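Local coordinates for protein 1H-3-hydroxy-4-oxoquinoline 2,4-dioxygenase (Pseudomonas putida, PDB 3IBT) that catalyses the cofactor-independent cleavage of 3-hydroxy-1H-quinolin-4-one by dioxygen, giving N-formylanthranilate and carbon monoxide, on an alpha/beta-hydrolase scaffold, at residues A[76-81]-A[106-111]; A[72-77]-A[98-103]; A[209-214]-A[252-257]. All coordinates share one frame; numbering follows the deposited sequence.

In the fold
Interactions 1 and 2 lie along one interface, between helix 70-83 and helix 97-107. Their centres lie about 8 Å apart, they share Asp76 and Leu77, and a weak, probable hydrogen bond between Gln107 OE1 and Gln75 NE2 (3.1 Å) joins them. Interaction 2 is buried, with the Leu73 side chain about 4 Å from that of Trp30, a substrate-binding residue by similarity; interaction 1 is nearer the surface, away from the annotated sites. Interaction 3, its centre about 21 Å from that of interaction 2 and across the chain's centre, packs helix 251-261 on strand 207-212, with the Ile211 side chain about 7 Å from that of Asp120, which probably raises the basicity of the active-site His244.

Interaction 1. Residues A[76-81]-A[106-111]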
ATOM      1  N   ASP A  76      12.352   8.201   2.230  1.00 74.95           N
ATOM      2  CA  ASP A  76      12.664   7.647   0.917  1.00 74.03           C
ATOM      3  C   ASP A  76      11.885   8.359  -0.203  1.00 73.47           C
ATOM      4  O   ASP A  76      12.469   9.042  -1.064  1.00 73.78           O
ATOM      5  CB  ASP A  76      12.337   6.137   0.901  1.00 73.96           C
ATOM      6  CG  ASP A  76      13.231   5.330   1.833  1.00 72.35           C
ATOM      7  OD1 ASP A  76      14.320   6.113   2.389  1.00 71.05           O
ATOM      8  OD2 ASP A  76      12.936   3.978   1.928  1.00 69.70           O
ATOM      9  N   LEU A  77      10.571   8.203  -0.171  1.00 72.10           N
ATOM     10  CA  LEU A  77       9.730   8.743  -1.200  1.00 71.38           C
ATOM     11  C   LEU A  77       9.837  10.269  -1.331  1.00 70.85           C
ATOM     12  O   LEU A  77       9.649  10.801  -2.429  1.00 70.54           O
ATOM     13  CB  LEU A  77       8.276   8.334  -0.940  1.00 71.30           C
ATOM     14  CG  LEU A  77       7.367   7.980  -2.116  1.00 70.75           C
ATOM     15  CD1 LEU A  77       5.981   8.043  -1.575  1.00 73.39           C
ATOM     16  CD2 LEU A  77       7.474   8.904  -3.324  1.00 70.39           C
ATOM     17  N   LEU A  78      10.095  10.970  -0.227  1.00 70.36           N
ATOM     18  CA  LEU A  78      10.224  12.431  -0.270  1.00 70.64           C
ATOM     19  C   LEU A  78      11.540  12.883  -0.963  1.00 71.67           C
ATOM     20  O   LEU A  78      11.613  13.910  -1.669  1.00 71.42           O
ATOM     21  CB  LEU A  78      10.129  13.004   1.137  1.00 70.03           C
ATOM     22  CG  LEU A  78       8.765  13.003   1.825  1.00 67.76           C
ATOM     23  CD1 LEU A  78       8.967  13.484   3.241  1.00 67.88           C
ATOM     24  CD2 LEU A  78       7.769  13.891   1.137  1.00 62.71           C
ATOM     25  N   ALA A  79      12.572  12.076  -0.762  1.00 72.56           N
ATOM     26  CA  ALA A  79      13.828  12.242  -1.434  1.00 73.32           C
ATOM     27  C   ALA A  79      13.700  11.752  -2.902  1.00 74.60           C
ATOM     28  O   ALA A  79      14.646  11.913  -3.712  1.00 74.50           O
ATOM     29  CB  ALA A  79      14.884  11.473  -0.679  1.00 72.84           C
ATOM     30  N   PHE A  80      12.539  11.162  -3.241  1.00 75.26           N
ATOM     31  CA  PHE A  80      12.263  10.690  -4.607  1.00 76.11           C
ATOM     32  C   PHE A  80      11.724  11.825  -5.455  1.00 76.02           C
ATOM     33  O   PHE A  80      12.443  12.339  -6.315  1.00 75.95           O
ATOM     34  CB  PHE A  80      11.287   9.515  -4.607  1.00 76.90           C
ATOM     35  CG  PHE A  80      11.751   8.375  -5.437  1.00 78.72           C
ATOM     36  CD1 PHE A  80      12.886   7.648  -5.051  1.00 80.35           C
ATOM     37  CD2 PHE A  80      11.089   8.042  -6.620  1.00 79.91           C
ATOM     38  CE1 PHE A  80      13.349   6.592  -5.810  1.00 81.39           C
ATOM     39  CE2 PHE A  80      11.536   6.981  -7.391  1.00 80.97           C
ATOM     40  CZ  PHE A  80      12.677   6.251  -6.982  1.00 81.14           C
ATOM     41  N   ILE A  81      10.475  12.219  -5.186  1.00 75.91           N
ATOM     42  CA  ILE A  81       9.822  13.408  -5.770  1.00 76.35           C
ATOM     43  C   ILE A  81      10.765  14.615  -6.052  1.00 76.45           C
ATOM     44  O   ILE A  81      10.686  15.254  -7.122  1.00 75.95           O
ATOM     45  CB  ILE A  81       8.579  13.881  -4.902  1.00 76.75           C
ATOM     46  CG1 ILE A  81       9.006  14.641  -3.624  1.00 78.57           C
ATOM     47  CG2 ILE A  81       7.588  12.692  -4.552  1.00 76.63           C
ATOM     48  CD1 ILE A  81       9.268  16.172  -3.798  1.00 80.21           C
ATOM     49  N   GLU A 106       0.688  14.203   5.096  1.00 75.31           N
ATOM     50  CA  GLU A 106       0.848  15.014   6.300  1.00 75.90           C
ATOM     51  C   GLU A 106       2.142  15.819   6.274  1.00 75.49           C
ATOM     52  O   GLU A 106       2.179  16.925   6.820  1.00 75.71           O
ATOM     53  CB  GLU A 106       0.795  14.158   7.572  1.00 76.04           C
ATOM     54  CG  GLU A 106       0.536  14.954   8.886  1.00 77.16           C
ATOM     55  CD  GLU A 106       0.916  14.189  10.173  1.00 77.39           C
ATOM     56  OE1 GLU A 106       1.022  12.943  10.119  1.00 79.59           O
ATOM     57  OE2 GLU A 106       1.099  14.822  11.248  1.00 78.27           O
ATOM     58  N   GLN A 107       3.195  15.267   5.655  1.00 74.88           N
ATOM     59  CA  GLN A 107       4.510  15.929   5.627  1.00 74.05           C
ATOM     60  C   GLN A 107       4.499  17.087   4.654  1.00 73.43           C
ATOM     61  O   GLN A 107       4.817  18.202   5.031  1.00 73.54           O
ATOM     62  CB  GLN A 107       5.658  14.947   5.343  1.00 74.08           C
ATOM     63  CG  GLN A 107       6.171  14.166   6.600  1.00 74.43           C
ATOM     64  CD  GLN A 107       7.597  13.582   6.437  1.00 74.64           C
ATOM     65  OE1 GLN A 107       7.823  12.382   6.655  1.00 75.06           O
ATOM     66  NE2 GLN A 107       8.551  14.434   6.044  1.00 73.67           N
ATOM     67  N   LEU A 108       4.116  16.811   3.412  1.00 73.43           N
ATOM     68  CA  LEU A 108       3.773  17.836   2.406  1.00 73.10           C
ATOM     69  C   LEU A 108       2.407  18.468   2.700  1.00 73.20           C
ATOM     70  O   LEU A 108       1.714  18.032   3.633  1.00 73.00           O
ATOM     71  CB  LEU A 108       3.709  17.173   1.045  1.00 72.84           C
ATOM     72  CG  LEU A 108       4.970  16.815   0.244  1.00 73.74           C
ATOM     73  CD1 LEU A 108       6.167  16.305   1.065  1.00 73.31           C
ATOM     74  CD2 LEU A 108       4.562  15.784  -0.786  1.00 72.15           C
ATOM     75  N   GLY A 109       1.995  19.467   1.912  1.00 73.05           N
ATOM     76  CA  GLY A 109       0.668  20.086   2.127  1.00 73.75           C
ATOM     77  C   GLY A 109      -0.538  19.115   2.093  1.00 73.65           C
ATOM     78  O   GLY A 109      -0.389  17.941   1.772  1.00 73.35           O
ATOM     79  N   ALA A 110      -1.728  19.591   2.450  1.00 73.37           N
ATOM     80  CA  ALA A 110      -2.933  19.031   1.855  1.00 73.71           C
ATOM     81  C   ALA A 110      -3.098  19.830   0.584  1.00 74.01           C
ATOM     82  O   ALA A 110      -3.283  19.291  -0.496  1.00 74.26           O
ATOM     83  CB  ALA A 110      -4.111  19.229   2.737  1.00 73.89           C
ATOM     84  N   ALA A 111      -3.003  21.145   0.732  1.00 74.55           N
ATOM     85  CA  ALA A 111      -2.946  22.066  -0.386  1.00 74.00           C
ATOM     86  C   ALA A 111      -2.119  21.456  -1.505  1.00 73.91           C
ATOM     87  O   ALA A 111      -2.590  21.368  -2.626  1.00 74.11           O
ATOM     88  CB  ALA A 111      -2.356  23.384   0.073  1.00 73.90           C
TER
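Leu78 of helix 70-83 reaches with its two methyl branches to the C-terminal end of helix 97-107, one branch for Leu108 and the other for Gln107. Its CG stands anti to the carbonyl carbon (chi1 -72°), which sends the branched end toward the end of helix 97-107.

The apolar part is the meeting of the two leucines, whose side chains run past each other in opposite directions. Leu78 CD2 packs against the branched end of Leu108, 4.1 Å from its CG and 4.2 Å from its CD2; a still shorter approach to Leu108 CD1 is doubtful in the model.

The second kind of contact sets a methyl against a polar group. Leu78 CD1 lies off the plane of the Gln107 amide, 3.5 Å from its CD, while Gln107 OE1 makes a weak hydrogen bond with Gln75 NE2. Replacing this leucine by an alanine removes both branches, which would probably open a gap beside Leu108 and leave the Gln107 amide held on this side by little more than its weak bond to Gln75.

Leu108, the first residue after helix 97-107 to leave helical geometry, also touches Phe89 of strand 89-94, as does Ile81. The arrangement closes the outer end of the interface between two neighbouring helices on one face of the central sheet in the alpha/beta-hydrolase fold.

Interaction 2. Residues A[72-77]-A[98-103]; sequences TLAQDL and CWVNID
Val100 faces helix 70-83 with both methyls, one turned to Ala74 and the other to Leu73. With CG1 anti to the backbone N (chi1 180°), that methyl lies against the main chain of Ala74, 3.6 Å from its N and 3.8 Å from its CA, while CG2 rests 4.0 Å from Leu73 CB. The valine thus spreads over two consecutive residues of the opposing helix. Ala74 points its CB toward the other helix, and there the carboxylate of Asp103, one turn beyond Val100, comes up with OD2 3.4 Å from Ala74 CB, its OD1 being in a long, weak ion pair with Arg198.

The small alanine lets the backbones come close: Ala74 CA and Val100 CA are 5.3 Å apart, and the segment axes approach to 9.0 Å at a crossing angle of -60°.

Helix 97-107 follows strand 89-94 at the turn holding Thr94 and Ser95, the position of the nucleophile elbow in alpha/beta hydrolases. Leu73 and Val100 both touch Trp55, Leu77 and Asn101 rest on Met91 of strand 89-94, and helix 195-200 packs against Trp99 and Ile102.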
ATOM      1  N   THR A  72      10.895   6.323   7.868  1.00 74.36           N
ATOM      2  CA  THR A  72      11.999   6.514   6.923  1.00 73.89           C
ATOM      3  C   THR A  72      11.563   6.128   5.499  1.00 73.64           C
ATOM      4  O   THR A  72      12.131   6.670   4.546  1.00 73.00           O
ATOM      5  CB  THR A  72      13.314   5.789   7.323  1.00 73.81           C
ATOM      6  OG1 THR A  72      13.276   4.417   6.889  1.00 73.58           O
ATOM      7  CG2 THR A  72      13.535   5.840   8.836  1.00 74.44           C
ATOM      8  N   LEU A  73      10.550   5.237   5.345  1.00 73.06           N
ATOM      9  CA  LEU A  73      10.099   4.848   3.988  1.00 72.06           C
ATOM     10  C   LEU A  73       9.477   6.040   3.312  1.00 72.60           C
ATOM     11  O   LEU A  73       9.754   6.306   2.142  1.00 72.77           O
ATOM     12  CB  LEU A  73       9.142   3.674   3.984  1.00 71.17           C
ATOM     13  CG  LEU A  73       9.781   2.312   4.205  1.00 69.35           C
ATOM     14  CD1 LEU A  73       8.703   1.219   4.168  1.00 67.54           C
ATOM     15  CD2 LEU A  73      10.795   2.038   3.184  1.00 65.60           C
ATOM     16  N   ALA A  74       8.650   6.754   4.074  1.00 73.31           N
ATOM     17  CA  ALA A  74       8.228   8.129   3.785  1.00 74.15           C
ATOM     18  C   ALA A  74       9.377   9.024   3.333  1.00 75.13           C
ATOM     19  O   ALA A  74       9.285   9.741   2.319  1.00 75.80           O
ATOM     20  CB  ALA A  74       7.645   8.737   5.023  1.00 74.07           C
ATOM     21  N   GLN A  75      10.444   9.018   4.117  1.00 75.32           N
ATOM     22  CA  GLN A  75      11.567   9.856   3.830  1.00 75.98           C
ATOM     23  C   GLN A  75      12.188   9.505   2.466  1.00 75.65           C
ATOM     24  O   GLN A  75      12.504  10.393   1.668  1.00 75.61           O
ATOM     25  CB  GLN A  75      12.577   9.735   4.964  1.00 76.94           C
ATOM     26  CG  GLN A  75      12.125  10.449   6.215  1.00 78.34           C
ATOM     27  CD  GLN A  75      12.121  11.945   6.001  1.00 79.66           C
ATOM     28  OE1 GLN A  75      13.261  12.586   5.940  1.00 79.11           O
ATOM     29  NE2 GLN A  75      10.841  12.522   5.845  1.00 77.45           N
ATOM     30  N   ASP A  76      12.352   8.201   2.230  1.00 74.95           N
ATOM     31  CA  ASP A  76      12.664   7.647   0.917  1.00 74.03           C
ATOM     32  C   ASP A  76      11.885   8.359  -0.203  1.00 73.47           C
ATOM     33  O   ASP A  76      12.469   9.042  -1.064  1.00 73.78           O
ATOM     34  CB  ASP A  76      12.337   6.137   0.901  1.00 73.96           C
ATOM     35  CG  ASP A  76      13.231   5.330   1.833  1.00 72.35           C
ATOM     36  OD1 ASP A  76      14.320   6.113   2.389  1.00 71.05           O
ATOM     37  OD2 ASP A  76      12.936   3.978   1.928  1.00 69.70           O
ATOM     38  N   LEU A  77      10.571   8.203  -0.171  1.00 72.10           N
ATOM     39  CA  LEU A  77       9.730   8.743  -1.200  1.00 71.38           C
ATOM     40  C   LEU A  77       9.837  10.269  -1.331  1.00 70.85           C
ATOM     41  O   LEU A  77       9.649  10.801  -2.429  1.00 70.54           O
ATOM     42  CB  LEU A  77       8.276   8.334  -0.940  1.00 71.30           C
ATOM     43  CG  LEU A  77       7.367   7.980  -2.116  1.00 70.75           C
ATOM     44  CD1 LEU A  77       5.981   8.043  -1.575  1.00 73.39           C
ATOM     45  CD2 LEU A  77       7.474   8.904  -3.324  1.00 70.39           C
ATOM     46  N   CYS A  98      -0.086   2.258   3.069  1.00 69.77           N
ATOM     47  CA  CYS A  98      -0.891   3.423   3.327  1.00 70.02           C
ATOM     48  C   CYS A  98      -0.416   4.314   4.473  1.00 69.71           C
ATOM     49  O   CYS A  98      -0.419   5.555   4.330  1.00 69.99           O
ATOM     50  CB  CYS A  98      -2.310   2.968   3.574  1.00 70.98           C
ATOM     51  SG  CYS A  98      -2.895   1.912   2.181  1.00 75.32           S
ATOM     52  N   TRP A  99      -0.034   3.704   5.603  1.00 68.55           N
ATOM     53  CA  TRP A  99       0.679   4.424   6.655  1.00 67.66           C
ATOM     54  C   TRP A  99       1.737   5.381   6.037  1.00 68.28           C
ATOM     55  O   TRP A  99       1.817   6.543   6.445  1.00 68.83           O
ATOM     56  CB  TRP A  99       1.402   3.469   7.632  1.00 67.18           C
ATOM     57  CG  TRP A  99       0.554   2.519   8.332  1.00 65.90           C
ATOM     58  CD1 TRP A  99       0.414   1.181   8.062  1.00 64.80           C
ATOM     59  CD2 TRP A  99      -0.303   2.808   9.443  1.00 65.47           C
ATOM     60  NE1 TRP A  99      -0.502   0.631   8.926  1.00 66.61           N
ATOM     61  CE2 TRP A  99      -0.968   1.603   9.776  1.00 64.63           C
ATOM     62  CE3 TRP A  99      -0.612   3.981  10.157  1.00 64.21           C
ATOM     63  CZ2 TRP A  99      -1.905   1.525  10.812  1.00 63.80           C
ATOM     64  CZ3 TRP A  99      -1.560   3.903  11.202  1.00 66.20           C
ATOM     65  CH2 TRP A  99      -2.190   2.681  11.515  1.00 64.18           C
ATOM     66  N   VAL A 100       2.542   4.903   5.078  1.00 67.48           N
ATOM     67  CA  VAL A 100       3.503   5.779   4.357  1.00 67.65           C
ATOM     68  C   VAL A 100       2.802   6.902   3.536  1.00 67.85           C
ATOM     69  O   VAL A 100       3.128   8.076   3.643  1.00 67.25           O
ATOM     70  CB  VAL A 100       4.448   4.930   3.427  1.00 67.46           C
ATOM     71  CG1 VAL A 100       5.437   5.799   2.679  1.00 66.71           C
ATOM     72  CG2 VAL A 100       5.149   3.805   4.223  1.00 66.90           C
ATOM     73  N   ASN A 101       1.832   6.505   2.721  1.00 68.46           N
ATOM     74  CA  ASN A 101       0.979   7.421   1.981  1.00 69.57           C
ATOM     75  C   ASN A 101       0.462   8.597   2.843  1.00 70.34           C
ATOM     76  O   ASN A 101       0.714   9.777   2.525  1.00 70.91           O
ATOM     77  CB  ASN A 101      -0.191   6.620   1.406  1.00 69.47           C
ATOM     78  CG  ASN A 101      -1.015   7.404   0.414  1.00 71.16           C
ATOM     79  OD1 ASN A 101      -0.979   8.645   0.383  1.00 73.37           O
ATOM     80  ND2 ASN A 101      -1.787   6.683  -0.407  1.00 69.81           N
ATOM     81  N   ILE A 102      -0.227   8.278   3.942  1.00 70.02           N
ATOM     82  CA  ILE A 102      -0.776   9.316   4.787  1.00 69.85           C
ATOM     83  C   ILE A 102       0.295  10.174   5.444  1.00 70.49           C
ATOM     84  O   ILE A 102       0.102  11.374   5.662  1.00 70.49           O
ATOM     85  CB  ILE A 102      -1.757   8.733   5.802  1.00 69.45           C
ATOM     86  CG1 ILE A 102      -2.887   8.090   5.027  1.00 69.63           C
ATOM     87  CG2 ILE A 102      -2.377   9.806   6.676  1.00 67.91           C
ATOM     88  CD1 ILE A 102      -3.583   9.034   4.099  1.00 68.27           C
ATOM     89  N   ASP A 103       1.439   9.574   5.739  1.00 71.34           N
ATOM     90  CA  ASP A 103       2.545  10.341   6.308  1.00 72.38           C
ATOM     91  C   ASP A 103       2.951  11.462   5.345  1.00 72.58           C
ATOM     92  O   ASP A 103       3.247  12.595   5.752  1.00 72.27           O
ATOM     93  CB  ASP A 103       3.751   9.447   6.604  1.00 72.55           C
ATOM     94  CG  ASP A 103       4.637  10.015   7.724  1.00 75.49           C
ATOM     95  OD1 ASP A 103       4.077  10.459   8.756  1.00 80.86           O
ATOM     96  OD2 ASP A 103       5.888  10.020   7.604  1.00 75.96           O
TER

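Interaction 3. Residues A[209-214]-A[252-257]; sequences CHIYSQ and VAVAQA
Ile211 meets Val254 and Ala257 with two different branches, and its torsions decide which goes where. Its CG1 stands anti to the carbonyl carbon (chi1 -62°) and the chain continues extended (chi2 160°), so that CD1 reaches Ala257, while CG2 is the methyl offered to Val254. On the helix, with CG1 of Val254 anti to the backbone N (chi1 178°), CG2 lies anti to the carbonyl carbon and is the methyl that meets Ile211, the two side chains passing at an oblique angle.

This is a strand-to-helix contact of the alpha/beta-hydrolase fold: the C-terminal helix 251-261 lies over strand 207-212 near one edge of the central sheet. Ile211 CG2 and Val254 CG2 sit 4.2 Å apart, and Ile211 CD1 is 3.9 Å from Ala257 CB. A single side chain of the strand thus spans two residues about one turn apart on the helix. The contact is wholly apolar.

Around it, Ile211 also touches Ile117 and Ile119 of strand 115-119 and Ile239, and Val254 reaches Leu40 of helix 40-44, which covers the same face of the sheet. The strand ends beside the catalytic apparatus: Asp120, thought by similarity to increase the basicity of the active-site His244, receives two backbone hydrogen bonds on its OD1, from Ser213 N and Gln214 N.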
ATOM      1  N   CYS A 209      -9.764   8.101  -0.826  1.00 73.89           N
ATOM      2  CA  CYS A 209     -10.616   7.072  -1.386  1.00 73.03           C
ATOM      3  C   CYS A 209     -10.009   5.741  -1.032  1.00 72.30           C
ATOM      4  O   CYS A 209      -8.850   5.491  -1.367  1.00 72.93           O
ATOM      5  CB  CYS A 209     -10.685   7.226  -2.895  1.00 73.18           C
ATOM      6  SG  CYS A 209     -11.535   5.906  -3.785  1.00 75.05           S
ATOM      7  N   HIS A 210     -10.781   4.915  -0.327  1.00 71.29           N
ATOM      8  CA  HIS A 210     -10.394   3.549   0.035  1.00 69.73           C
ATOM      9  C   HIS A 210     -11.052   2.516  -0.866  1.00 69.15           C
ATOM     10  O   HIS A 210     -12.275   2.290  -0.771  1.00 68.68           O
ATOM     11  CB  HIS A 210     -10.788   3.234   1.491  1.00 69.38           C
ATOM     12  CG  HIS A 210     -10.230   1.930   1.989  1.00 69.41           C
ATOM     13  ND1 HIS A 210     -10.930   1.087   2.822  1.00 69.16           N
ATOM     14  CD2 HIS A 210      -9.038   1.317   1.746  1.00 69.15           C
ATOM     15  CE1 HIS A 210     -10.189   0.022   3.096  1.00 72.33           C
ATOM     16  NE2 HIS A 210      -9.035   0.134   2.449  1.00 71.49           N
ATOM     17  N   ILE A 211     -10.238   1.894  -1.717  1.00 68.40           N
ATOM     18  CA  ILE A 211     -10.639   0.749  -2.554  1.00 68.95           C
ATOM     19  C   ILE A 211     -10.301  -0.548  -1.832  1.00 68.57           C
ATOM     20  O   ILE A 211      -9.255  -0.664  -1.238  1.00 69.78           O
ATOM     21  CB  ILE A 211      -9.900   0.769  -3.902  1.00 69.25           C
ATOM     22  CG1 ILE A 211     -10.246   2.040  -4.694  1.00 70.55           C
ATOM     23  CG2 ILE A 211     -10.288  -0.414  -4.742  1.00 69.80           C
ATOM     24  CD1 ILE A 211      -9.219   2.385  -5.789  1.00 70.26           C
ATOM     25  N   TYR A 212     -11.163  -1.536  -1.851  1.00 68.57           N
ATOM     26  CA  TYR A 212     -10.951  -2.679  -0.968  1.00 68.34           C
ATOM     27  C   TYR A 212     -11.975  -3.769  -1.205  1.00 68.84           C
ATOM     28  O   TYR A 212     -13.173  -3.482  -1.509  1.00 69.11           O
ATOM     29  CB  TYR A 212     -11.060  -2.219   0.471  1.00 68.50           C
ATOM     30  CG  TYR A 212     -12.497  -2.070   0.898  1.00 69.08           C
ATOM     31  CD1 TYR A 212     -13.159  -3.103   1.536  1.00 68.79           C
ATOM     32  CD2 TYR A 212     -13.211  -0.910   0.623  1.00 70.45           C
ATOM     33  CE1 TYR A 212     -14.506  -2.985   1.905  1.00 71.61           C
ATOM     34  CE2 TYR A 212     -14.556  -0.778   1.014  1.00 70.34           C
ATOM     35  CZ  TYR A 212     -15.196  -1.829   1.642  1.00 69.12           C
ATOM     36  OH  TYR A 212     -16.512  -1.744   2.015  1.00 67.77           O
ATOM     37  N   SER A 213     -11.524  -5.015  -1.078  1.00 69.10           N
ATOM     38  CA  SER A 213     -12.431  -6.169  -1.144  1.00 70.03           C
ATOM     39  C   SER A 213     -12.529  -6.904   0.193  1.00 71.06           C
ATOM     40  O   SER A 213     -13.569  -7.427   0.575  1.00 71.18           O
ATOM     41  CB  SER A 213     -11.957  -7.125  -2.217  1.00 70.21           C
ATOM     42  OG  SER A 213     -11.691  -6.421  -3.426  1.00 69.48           O
ATOM     43  N   GLN A 214     -11.425  -6.904   0.918  1.00 72.40           N
ATOM     44  CA  GLN A 214     -11.283  -7.659   2.165  1.00 73.23           C
ATOM     45  C   GLN A 214     -11.147  -6.703   3.372  1.00 73.16           C
ATOM     46  O   GLN A 214     -10.719  -5.542   3.212  1.00 74.95           O
ATOM     47  CB  GLN A 214     -10.033  -8.543   2.032  1.00 72.55           C
ATOM     48  CG  GLN A 214     -10.334  -9.869   2.566  1.00 75.03           C
ATOM     49  CD  GLN A 214      -9.176 -10.806   2.512  1.00 75.73           C
ATOM     50  OE1 GLN A 214      -9.048 -11.569   1.555  1.00 77.34           O
ATOM     51  NE2 GLN A 214      -8.353 -10.812   3.581  1.00 72.94           N
ATOM     52  N   VAL A 252      -9.306  -4.221 -13.875  1.00 68.82           N
ATOM     53  CA  VAL A 252     -10.207  -3.351 -14.642  1.00 67.83           C
ATOM     54  C   VAL A 252     -10.988  -2.486 -13.684  1.00 68.36           C
ATOM     55  O   VAL A 252     -11.154  -1.277 -13.912  1.00 69.05           O
ATOM     56  CB  VAL A 252     -11.179  -4.122 -15.553  1.00 67.94           C
ATOM     57  CG1 VAL A 252     -12.309  -3.223 -16.057  1.00 65.26           C
ATOM     58  CG2 VAL A 252     -10.432  -4.711 -16.727  1.00 67.63           C
ATOM     59  N   ALA A 253     -11.435  -3.079 -12.572  1.00 67.96           N
ATOM     60  CA  ALA A 253     -12.243  -2.311 -11.633  1.00 66.75           C
ATOM     61  C   ALA A 253     -11.403  -1.217 -10.964  1.00 67.41           C
ATOM     62  O   ALA A 253     -11.764  -0.028 -11.032  1.00 67.03           O
ATOM     63  CB  ALA A 253     -12.859  -3.186 -10.655  1.00 65.88           C
ATOM     64  N   VAL A 254     -10.271  -1.609 -10.354  1.00 67.33           N
ATOM     65  CA  VAL A 254      -9.390  -0.633  -9.723  1.00 66.81           C
ATOM     66  C   VAL A 254      -8.989   0.513 -10.666  1.00 67.48           C
ATOM     67  O   VAL A 254      -8.928   1.661 -10.253  1.00 68.04           O
ATOM     68  CB  VAL A 254      -8.151  -1.274  -9.129  1.00 66.48           C
ATOM     69  CG1 VAL A 254      -7.250  -0.208  -8.528  1.00 65.27           C
ATOM     70  CG2 VAL A 254      -8.536  -2.240  -8.054  1.00 65.67           C
ATOM     71  N   ALA A 255      -8.743   0.225 -11.937  1.00 67.88           N
ATOM     72  CA  ALA A 255      -8.232   1.261 -12.831  1.00 68.38           C
ATOM     73  C   ALA A 255      -9.319   2.300 -13.011  1.00 69.62           C
ATOM     74  O   ALA A 255      -9.063   3.515 -13.122  1.00 70.39           O
ATOM     75  CB  ALA A 255      -7.814   0.667 -14.159  1.00 67.09           C
ATOM     76  N   GLN A 256     -10.558   1.836 -13.025  1.00 70.55           N
ATOM     77  CA  GLN A 256     -11.617   2.744 -13.356  1.00 71.23           C
ATOM     78  C   GLN A 256     -11.855   3.670 -12.169  1.00 71.38           C
ATOM     79  O   GLN A 256     -12.181   4.852 -12.347  1.00 72.94           O
ATOM     80  CB  GLN A 256     -12.872   1.988 -13.750  1.00 71.49           C
ATOM     81  CG  GLN A 256     -13.950   2.918 -14.252  1.00 73.90           C
ATOM     82  CD  GLN A 256     -13.506   3.679 -15.494  1.00 77.22           C
ATOM     83  OE1 GLN A 256     -12.597   3.239 -16.244  1.00 77.66           O
ATOM     84  NE2 GLN A 256     -14.144   4.819 -15.727  1.00 76.57           N
ATOM     85  N   ALA A 257     -11.642   3.139 -10.966  1.00 70.39           N
ATOM     86  CA  ALA A 257     -11.857   3.868  -9.720  1.00 69.22           C
ATOM     87  C   ALA A 257     -10.784   4.919  -9.532  1.00 68.79           C
ATOM     88  O   ALA A 257     -11.095   6.046  -9.101  1.00 68.70           O
ATOM     89  CB  ALA A 257     -11.846   2.913  -8.557  1.00 68.66           C
TER